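Local coordinates for protein arylsulfatase (PDB 7AJ0) that probably hydrolyses sulfate esters of the algal polysaccharide fucoidan in an exo-acting manner, as a calcium-containing sulfatase that assembles into a hexamer, at residues R418-M423 against T493-A498; F429-W434 against K438-V443. One frame throughout, in Å; residues are numbered along the deposited sequence.

Contact 1 of 2, residues R418-M423 against T493-A498; sequences RQVVYM and TKFMKA
Val420 sets its CG2 methyl almost over the middle of the Phe495 ring, 3.7 Å from the centroid and 10° off the ring normal, which defines a CH-pi contact. The ring arrives there because its CG lies anti to the carbonyl carbon (chi1 -79°), carrying it off helix 489-505 toward the strand. Two polar groups frame the same side chain. The Gln419 amide crosses the far end of the ring at a tilt of 55°, with NE2 3.6 Å from Phe495 CZ; its hydrogen bonds go to Asn15 and Asp16. Tyr422 comes in at the near end, its OH 3.8 Å from Phe495 CB, while the other methyl of Val420, CG1, lies over one face of the tyrosine ring. With the ring cut back to an alanine here, Val420 CG2 would probably lose the surface it sits on and the Gln419 amide its apolar neighbour. Away from the buried Val420, Tyr422 and Phe495, the helix faces other surroundings: Met496 turns from strand 420-425 to touch Phe429 and Phe441, and Lys497 and Ala498 are exposed. This is alpha/beta packing through one large aromatic, joining the C-terminal helix to the edge strand of the small antiparallel sheet characteristic of the sulfatase C-terminal subdomain.

Contact 2 of 2, residues F429-W434 against K438-V443; sequences FTALRW and KIHFKV
Phe429, with CG anti to its own nitrogen (chi1 176°), and Phe441, with CG anti to its carbonyl carbon (chi1 -55°), bring their rings together, while Leu432 places CG between nitrogen and carbonyl carbon, which directs its two methyls to separate partners: CD1 runs beside Ile439 CD1, 3.6 Å away, and CD2 reaches the edge of the Phe441 ring. The two rings are inclined by only 30°, but their centroids are 5.7 Å apart, so the pair is slid with little overlap and touches through Phe429 CE2 and Phe441 CD2 at 3.6 Å.

The backbone evidence is that of an antiparallel hairpin. Leu432 and Ile439 form a hydrogen-bonded pair with two 3.0 Å bonds, Leu432 N to Ile439 O and Ile439 N to Leu432 O, the second nearly straight. Farther along, Thr430 O accepts twice: Lys442 N approaches in the carbonyl plane, on a lone pair, at 3.0 Å, and Phe441 N stands tilted from that plane at 2.6 Å. This double grip coincides with the break between strands 437-440 and 442-446. Thr430 and Ala431 also form a classic beta bulge opposite Met423. On the reverse face, Ala431 CB sits over the His440 ring, 4.3 Å from its centroid, with Lys438 CE alongside.

Within the four-stranded sheet this hairpin is the central pair, bordered by strands 420-425 and 466-469. Helix 489-505 covers the face of Leu432 and Ile439, where Ala492 meets Ile439, and its Gln491 touches Trp434. Across the sheet, Glu476 engages Lys438 and His440, and Glu350 forms a second salt bridge with Lys438.

In the fold
Contacts 1 and 2 have centres 9 Å apart and share one sheet, in which strands 420-425 and 428-434 are neighbours. Two probable hydrogen bonds stitch them together: Met423 N to Ala431 O and Val421 O to Arg433 N, each 2.8 Å. Helix 489-505 gives a second link, since the Phe495 ring of contact 1 also meets Trp434 of contact 2 edge-to-face. Together they build a layer of helix over sheet, each contact about 20 Å from the centre of the chain, measured from its own centre. None of the residues of either contact is among the calcium ligands Asp60, Asp61, Cys102, Asp325 and Asn326. Val443, at the end of contact 2, packs on Phe457 of a neighbouring subunit.

Contact 1 of 2, residues R418-M423 against T493-A498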
loop_
_atom_site.group_PDB
_atom_site.type_symbol
_atom_site.label_atom_id
_atom_site.label_comp_id
_atom_site.label_asym_id
_atom_site.label_seq_id
_atom_site.Cartn_x
_atom_site.Cartn_y
_atom_site.Cartn_z
ATOM N N ARG A 418 -24.190 19.863 24.856
ATOM C CA ARG A 418 -24.217 18.709 23.967
ATOM C C ARG A 418 -23.237 17.662 24.475
ATOM O O ARG A 418 -22.065 17.966 24.722
ATOM C CB ARG A 418 -23.866 19.109 22.533
ATOM C CG ARG A 418 -23.717 17.932 21.581
ATOM C CD ARG A 418 -23.549 18.388 20.138
ATOM N NE ARG A 418 -24.791 18.911 19.573
ATOM C CZ ARG A 418 -25.774 18.153 19.096
ATOM N NH1 ARG A 418 -26.866 18.718 18.602
ATOM N NH2 ARG A 418 -25.670 16.832 19.117
ATOM N N GLN A 419 -23.721 16.432 24.621
ATOM C CA GLN A 419 -22.906 15.343 25.136
ATOM C C GLN A 419 -22.265 14.517 24.033
ATOM O O GLN A 419 -21.170 13.979 24.233
ATOM C CB GLN A 419 -23.765 14.435 26.020
ATOM C CG GLN A 419 -22.976 13.472 26.877
ATOM C CD GLN A 419 -23.855 12.714 27.854
ATOM O OE1 GLN A 419 -23.489 12.529 29.014
ATOM N NE2 GLN A 419 -25.018 12.272 27.387
ATOM N N VAL A 420 -22.913 14.404 22.876
ATOM C CA VAL A 420 -22.442 13.540 21.804
ATOM C C VAL A 420 -22.751 14.188 20.462
ATOM O O VAL A 420 -23.766 14.871 20.298
ATOM C CB VAL A 420 -23.085 12.133 21.875
ATOM C CG1 VAL A 420 -22.590 11.264 20.730
ATOM C CG2 VAL A 420 -22.803 11.471 23.216
ATOM N N VAL A 421 -21.858 13.972 19.501
ATOM C CA VAL A 421 -22.082 14.334 18.108
ATOM C C VAL A 421 -22.214 13.039 17.321
ATOM O O VAL A 421 -21.351 12.158 17.420
ATOM C CB VAL A 421 -20.943 15.202 17.549
ATOM C CG1 VAL A 421 -21.145 15.452 16.060
ATOM C CG2 VAL A 421 -20.866 16.519 18.302
ATOM N N TYR A 422 -23.296 12.915 16.561
ATOM C CA TYR A 422 -23.551 11.737 15.744
ATOM C C TYR A 422 -23.276 12.068 14.285
ATOM O O TYR A 422 -23.769 13.075 13.765
ATOM C CB TYR A 422 -24.988 11.251 15.923
ATOM C CG TYR A 422 -25.282 10.832 17.341
ATOM C CD1 TYR A 422 -24.910 9.579 17.804
ATOM C CD2 TYR A 422 -25.920 11.695 18.220
ATOM C CE1 TYR A 422 -25.167 9.196 19.101
ATOM C CE2 TYR A 422 -26.187 11.318 19.516
ATOM C CZ TYR A 422 -25.808 10.069 19.953
ATOM O OH TYR A 422 -26.069 9.687 21.249
ATOM N N MET A 423 -22.499 11.216 13.631
ATOM C CA MET A 423 -21.992 11.466 12.290
ATOM C C MET A 423 -22.598 10.462 11.326
ATOM O O MET A 423 -22.572 9.254 11.583
ATOM C CB MET A 423 -20.467 11.390 12.296
ATOM C CG MET A 423 -19.883 11.966 13.581
ATOM S SD MET A 423 -18.255 12.689 13.417
ATOM C CE MET A 423 -18.080 13.425 15.037
ATOM N N THR A 493 -21.193 2.431 22.782
ATOM C CA THR A 493 -22.174 1.589 22.107
ATOM C C THR A 493 -23.583 1.890 22.598
ATOM O O THR A 493 -24.537 1.868 21.813
ATOM C CB THR A 493 -21.827 0.115 22.313
ATOM O OG1 THR A 493 -20.590 -0.177 21.650
ATOM C CG2 THR A 493 -22.918 -0.783 21.754
ATOM N N LYS A 494 -23.735 2.175 23.894
ATOM C CA LYS A 494 -25.036 2.599 24.400
ATOM C C LYS A 494 -25.521 3.847 23.673
ATOM O O LYS A 494 -26.701 3.951 23.320
ATOM C CB LYS A 494 -24.965 2.859 25.903
ATOM C CG LYS A 494 -25.099 1.619 26.770
ATOM C CD LYS A 494 -25.179 2.002 28.242
ATOM C CE LYS A 494 -25.177 0.778 29.147
ATOM N NZ LYS A 494 -23.809 0.213 29.315
ATOM N N PHE A 495 -24.619 4.803 23.433
ATOM C CA PHE A 495 -25.008 6.022 22.731
ATOM C C PHE A 495 -25.432 5.717 21.297
ATOM O O PHE A 495 -26.413 6.280 20.799
ATOM C CB PHE A 495 -23.860 7.032 22.743
ATOM C CG PHE A 495 -23.715 7.790 24.040
ATOM C CD1 PHE A 495 -24.824 8.256 24.726
ATOM C CD2 PHE A 495 -22.458 8.046 24.564
ATOM C CE1 PHE A 495 -24.682 8.953 25.910
ATOM C CE2 PHE A 495 -22.310 8.743 25.747
ATOM C CZ PHE A 495 -23.424 9.199 26.420
ATOM N N MET A 496 -24.701 4.832 20.611
ATOM C CA MET A 496 -25.097 4.453 19.259
ATOM C C MET A 496 -26.483 3.822 19.258
ATOM O O MET A 496 -27.364 4.227 18.490
ATOM C CB MET A 496 -24.081 3.484 18.652
ATOM C CG MET A 496 -24.638 2.697 17.467
ATOM S SD MET A 496 -23.442 1.604 16.682
ATOM C CE MET A 496 -23.144 0.413 17.988
ATOM N N LYS A 497 -26.684 2.807 20.102
ATOM C CA LYS A 497 -27.953 2.087 20.114
ATOM C C LYS A 497 -29.116 3.034 20.375
ATOM O O LYS A 497 -30.130 3.000 19.669
ATOM C CB LYS A 497 -27.914 0.983 21.172
ATOM C CG LYS A 497 -26.837 -0.068 20.943
ATOM C CD LYS A 497 -27.217 -1.027 19.827
ATOM C CE LYS A 497 -26.182 -2.137 19.671
ATOM N NZ LYS A 497 -26.024 -2.944 20.916
ATOM N N ALA A 498 -28.984 3.894 21.388
ATOM C CA ALA A 498 -30.060 4.824 21.707
ATOM C C ALA A 498 -30.329 5.769 20.543
ATOM O O ALA A 498 -31.488 6.052 20.215
ATOM C CB ALA A 498 -29.715 5.610 22.971
#

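Contact 2 of 2, residues F429-W434 against K438-V443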
loop_
_atom_site.group_PDB
_atom_site.type_symbol
_atom_site.label_atom_id
_atom_site.label_comp_id
_atom_site.label_asym_id
_atom_site.label_seq_id
_atom_site.Cartn_x
_atom_site.Cartn_y
_atom_site.Cartn_z
ATOM N N PHE A 429 -24.894 5.459 9.275
ATOM C CA PHE A 429 -24.323 5.919 10.535
ATOM C C PHE A 429 -22.899 5.387 10.649
ATOM O O PHE A 429 -22.688 4.170 10.660
ATOM C CB PHE A 429 -25.170 5.449 11.713
ATOM C CG PHE A 429 -24.587 5.798 13.051
ATOM C CD1 PHE A 429 -24.722 7.074 13.567
ATOM C CD2 PHE A 429 -23.906 4.851 13.794
ATOM C CE1 PHE A 429 -24.188 7.399 14.797
ATOM C CE2 PHE A 429 -23.371 5.170 15.025
ATOM C CZ PHE A 429 -23.513 6.445 15.527
ATOM N N THR A 430 -21.925 6.291 10.740
ATOM C CA THR A 430 -20.525 5.905 10.661
ATOM C C THR A 430 -19.741 6.139 11.941
ATOM O O THR A 430 -18.847 5.348 12.249
ATOM C CB THR A 430 -19.829 6.663 9.519
ATOM O OG1 THR A 430 -19.874 8.073 9.775
ATOM C CG2 THR A 430 -20.512 6.375 8.189
ATOM N N ALA A 431 -20.041 7.189 12.697
ATOM C CA ALA A 431 -19.216 7.505 13.851
ATOM C C ALA A 431 -19.963 8.435 14.790
ATOM O O ALA A 431 -20.978 9.033 14.429
ATOM C CB ALA A 431 -17.887 8.145 13.421
ATOM N N LEU A 432 -19.442 8.534 16.011
ATOM C CA LEU A 432 -19.896 9.509 16.990
ATOM C C LEU A 432 -18.680 10.031 17.738
ATOM O O LEU A 432 -17.612 9.412 17.736
ATOM C CB LEU A 432 -20.914 8.910 17.966
ATOM C CG LEU A 432 -20.456 7.768 18.873
ATOM C CD1 LEU A 432 -19.760 8.271 20.129
ATOM C CD2 LEU A 432 -21.647 6.885 19.237
ATOM N N ARG A 433 -18.847 11.190 18.371
ATOM C CA ARG A 433 -17.843 11.730 19.272
ATOM C C ARG A 433 -18.463 11.935 20.647
ATOM O O ARG A 433 -19.565 12.479 20.765
ATOM C CB ARG A 433 -17.255 13.055 18.786
ATOM C CG ARG A 433 -16.261 13.622 19.796
ATOM C CD ARG A 433 -15.547 14.866 19.321
ATOM N NE ARG A 433 -14.801 15.471 20.422
ATOM C CZ ARG A 433 -14.029 16.545 20.310
ATOM N NH1 ARG A 433 -13.888 17.142 19.137
ATOM N NH2 ARG A 433 -13.396 17.020 21.374
ATOM N N TRP A 434 -17.733 11.522 21.678
ATOM C CA TRP A 434 -18.172 11.644 23.064
ATOM C C TRP A 434 -16.955 12.033 23.886
ATOM O O TRP A 434 -15.931 11.344 23.846
ATOM C CB TRP A 434 -18.791 10.338 23.553
ATOM C CG TRP A 434 -18.996 10.280 25.024
ATOM C CD1 TRP A 434 -19.610 11.213 25.803
ATOM C CD2 TRP A 434 -18.598 9.222 25.900
ATOM N NE1 TRP A 434 -19.610 10.807 27.113
ATOM C CE2 TRP A 434 -18.996 9.586 27.200
ATOM C CE3 TRP A 434 -17.941 8.002 25.712
ATOM C CZ2 TRP A 434 -18.759 8.776 28.307
ATOM C CZ3 TRP A 434 -17.706 7.200 26.811
ATOM C CH2 TRP A 434 -18.115 7.590 28.092
ATOM N N LYS A 438 -13.264 9.819 19.523
ATOM C CA LYS A 438 -13.916 9.634 18.231
ATOM C C LYS A 438 -14.004 8.139 17.953
ATOM O O LYS A 438 -12.975 7.467 17.838
ATOM C CB LYS A 438 -13.128 10.355 17.137
ATOM C CG LYS A 438 -13.618 10.121 15.721
ATOM C CD LYS A 438 -14.899 10.876 15.434
ATOM C CE LYS A 438 -15.247 10.805 13.956
ATOM N NZ LYS A 438 -14.214 11.440 13.087
ATOM N N ILE A 439 -15.227 7.622 17.853
ATOM C CA ILE A 439 -15.470 6.196 17.654
ATOM C C ILE A 439 -16.074 6.004 16.270
ATOM O O ILE A 439 -17.119 6.588 15.954
ATOM C CB ILE A 439 -16.396 5.623 18.738
ATOM C CG1 ILE A 439 -15.848 5.925 20.134
ATOM C CG2 ILE A 439 -16.560 4.121 18.563
ATOM C CD1 ILE A 439 -16.438 7.167 20.760
ATOM N N HIS A 440 -15.424 5.184 15.449
ATOM C CA HIS A 440 -15.879 4.906 14.095
ATOM C C HIS A 440 -16.468 3.502 14.023
ATOM O O HIS A 440 -15.820 2.529 14.424
ATOM C CB HIS A 440 -14.736 5.020 13.081
ATOM C CG HIS A 440 -14.133 6.385 12.990
ATOM N ND1 HIS A 440 -14.378 7.239 11.939
ATOM C CD2 HIS A 440 -13.278 7.036 13.814
ATOM C CE1 HIS A 440 -13.705 8.361 12.120
ATOM N NE2 HIS A 440 -13.031 8.264 13.251
ATOM N N PHE A 441 -17.688 3.402 13.503
ATOM C CA PHE A 441 -18.297 2.115 13.199
ATOM C C PHE A 441 -18.237 1.785 11.717
ATOM O O PHE A 441 -18.338 0.609 11.354
ATOM C CB PHE A 441 -19.747 2.103 13.687
ATOM C CG PHE A 441 -19.888 2.445 15.145
ATOM C CD1 PHE A 441 -19.769 1.465 16.115
ATOM C CD2 PHE A 441 -20.117 3.751 15.544
ATOM C CE1 PHE A 441 -19.889 1.782 17.457
ATOM C CE2 PHE A 441 -20.236 4.072 16.883
ATOM C CZ PHE A 441 -20.122 3.087 17.840
ATOM N N LYS A 442 -18.063 2.791 10.864
ATOM C CA LYS A 442 -17.777 2.609 9.447
ATOM C C LYS A 442 -16.734 3.644 9.058
ATOM O O LYS A 442 -16.782 4.787 9.523
ATOM C CB LYS A 442 -19.038 2.744 8.593
ATOM C CG LYS A 442 -20.013 1.582 8.772
ATOM C CD LYS A 442 -21.279 1.762 7.948
ATOM C CE LYS A 442 -22.212 0.567 8.105
ATOM N NZ LYS A 442 -23.452 0.723 7.294
ATOM N N VAL A 443 -15.791 3.240 8.210
ATOM C CA VAL A 443 -14.587 4.017 7.941
ATOM C C VAL A 443 -14.472 4.277 6.448
ATOM O O VAL A 443 -14.607 3.353 5.637
ATOM C CB VAL A 443 -13.332 3.290 8.464
ATOM C CG1 VAL A 443 -12.069 3.866 7.841
ATOM C CG2 VAL A 443 -13.277 3.377 9.980
#